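Local coordinates for probable glutathione S-transferase (Pseudomonas aeruginosa, PDB 6JWK) that catalyses the isomerisation of maleylpyruvate as a zeta-family member of the glutathione S-transferase superfamily, at the interface of chains A and B. Numbering follows the deposited sequence. Chains: chain A/B, Probable glutathione S-transferase.

The interface of chains A and B. Residues chain A 107, 112, 116, 120, 130; chain B 107, 112, 116, 120, 130.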
# COMPACT_ATOMS: atom_id res chain seq x y z
N LEU A 107 -9.54 -3.91 -2.32
CA LEU A 107 -10.60 -4.55 -3.14
C LEU A 107 -11.83 -4.92 -2.29
O LEU A 107 -12.94 -4.96 -2.85
CB LEU A 107 -10.00 -5.78 -3.83
CG LEU A 107 -8.84 -5.46 -4.77
CD1 LEU A 107 -8.17 -6.70 -5.26
CD2 LEU A 107 -9.34 -4.65 -5.95
N VAL A 112 -15.91 -0.06 -1.78
CA VAL A 112 -15.92 -0.89 -3.02
C VAL A 112 -17.17 -1.78 -3.08
O VAL A 112 -17.78 -1.89 -4.20
CB VAL A 112 -14.64 -1.75 -3.13
CG1 VAL A 112 -14.66 -2.61 -4.37
CG2 VAL A 112 -13.41 -0.86 -3.10
N LEU A 116 -20.18 -1.84 -5.84
CA LEU A 116 -20.58 -3.05 -6.61
C LEU A 116 -22.11 -3.23 -6.53
O LEU A 116 -22.74 -3.55 -7.54
CB LEU A 116 -19.82 -4.27 -6.05
CG LEU A 116 -18.35 -4.37 -6.46
CD1 LEU A 116 -17.63 -5.44 -5.64
CD2 LEU A 116 -18.15 -4.66 -7.95
N LEU A 120 -23.35 -1.19 -9.78
CA LEU A 120 -23.31 -2.28 -10.78
C LEU A 120 -24.40 -3.34 -10.51
O LEU A 120 -24.52 -4.27 -11.36
CB LEU A 120 -21.89 -2.85 -10.82
CG LEU A 120 -20.80 -1.85 -11.20
CD1 LEU A 120 -19.43 -2.49 -11.14
CD2 LEU A 120 -21.04 -1.26 -12.58
N TRP A 130 -16.51 -12.40 -4.88
CA TRP A 130 -15.50 -11.36 -5.15
C TRP A 130 -14.58 -11.31 -3.93
O TRP A 130 -13.37 -11.50 -4.11
CB TRP A 130 -16.20 -10.04 -5.43
CG TRP A 130 -15.38 -8.80 -5.26
CD1 TRP A 130 -15.08 -8.18 -4.09
CD2 TRP A 130 -14.87 -7.97 -6.31
NE1 TRP A 130 -14.40 -7.02 -4.34
CE2 TRP A 130 -14.25 -6.86 -5.70
CE3 TRP A 130 -14.87 -8.04 -7.71
CZ2 TRP A 130 -13.60 -5.86 -6.43
CZ3 TRP A 130 -14.25 -7.05 -8.42
CH2 TRP A 130 -13.59 -5.99 -7.79
N LEU B 107 -7.60 -0.91 -7.32
CA LEU B 107 -8.97 -1.01 -7.89
C LEU B 107 -8.92 -0.95 -9.42
O LEU B 107 -9.87 -1.43 -10.02
CB LEU B 107 -9.84 0.09 -7.31
CG LEU B 107 -9.87 0.12 -5.79
CD1 LEU B 107 -10.78 1.22 -5.28
CD2 LEU B 107 -10.32 -1.22 -5.28
N VAL B 112 -7.97 -6.65 -11.81
CA VAL B 112 -9.33 -6.35 -11.40
C VAL B 112 -10.30 -6.14 -12.56
O VAL B 112 -11.44 -6.53 -12.50
CB VAL B 112 -9.37 -5.12 -10.48
CG1 VAL B 112 -10.78 -4.74 -10.13
CG2 VAL B 112 -8.57 -5.38 -9.23
N LEU B 116 -13.74 -8.01 -13.52
CA LEU B 116 -15.03 -7.29 -13.78
C LEU B 116 -15.60 -7.78 -15.14
O LEU B 116 -16.82 -7.99 -15.21
CB LEU B 116 -14.83 -5.77 -13.76
CG LEU B 116 -14.65 -5.12 -12.39
CD1 LEU B 116 -14.39 -3.61 -12.53
CD2 LEU B 116 -15.84 -5.37 -11.46
N LEU B 120 -18.00 -10.83 -13.93
CA LEU B 120 -19.27 -10.12 -13.62
C LEU B 120 -19.89 -9.56 -14.91
O LEU B 120 -20.97 -8.97 -14.81
CB LEU B 120 -19.03 -9.06 -12.54
CG LEU B 120 -18.64 -9.62 -11.16
CD1 LEU B 120 -18.11 -8.53 -10.26
CD2 LEU B 120 -19.81 -10.35 -10.49
N TRP B 130 -16.07 2.96 -13.61
CA TRP B 130 -15.43 2.47 -12.36
C TRP B 130 -14.05 3.12 -12.24
O TRP B 130 -13.77 3.67 -11.18
CB TRP B 130 -15.36 0.93 -12.40
CG TRP B 130 -14.35 0.25 -11.54
CD1 TRP B 130 -13.01 0.08 -11.78
CD2 TRP B 130 -14.65 -0.54 -10.37
NE1 TRP B 130 -12.45 -0.70 -10.81
CE2 TRP B 130 -13.43 -1.10 -9.94
CE3 TRP B 130 -15.82 -0.79 -9.64
CZ2 TRP B 130 -13.36 -1.90 -8.80
CZ3 TRP B 130 -15.75 -1.59 -8.52
CH2 TRP B 130 -14.52 -2.11 -8.09
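B:Trp130 and A:Trp130 meet tip to tip across the two-fold axis, and each indole is held at its NE1 edge by its own chain: B:Trp130 NE1 donates to the backbone carbonyl oxygen B:Leu107 O at 2.8 Å. The N-H points nearly straight at the oxygen, 160° at the hydrogen; the oxygen lies in the indole plane, while the nitrogen sits above the carbonyl plane. A:Trp130 makes the same bond to A:Leu107 O, so the indole nitrogens are satisfied within each subunit and the benzo rims (CE3, CZ3 and CH2) are directed at the partner. CG of A:Trp130 stands anti to the backbone N (chi1 159°), sending the ring away from helix 124-149 until its CH2 lies 4.0 Å from CH2 of B:Trp130. One methyl of A:Leu116, CD1, covers the centre of its own indole's face; the other, CD2, reaches across to CZ3 of B:Trp130 at 3.9 Å. A:Leu116 thus packs on both tryptophans, likely steadying its own. B:Val112 touches A:Trp130 CH2 with CG1, while its CG2 presses closely on A:Leu107 CD2. The side chains of A:Leu107 and B:Leu107 run antiparallel alongside each other, their CD2 methyls 3.6 Å apart, and B:Leu120 CD1 reaches A:Trp130 CE3 at the other end of the patch. Contacts between the subunits here are wholly apolar. This symmetric hydrophobic patch joins the C-terminal helical domains, consistent with the dimer typical of glutathione S-transferases.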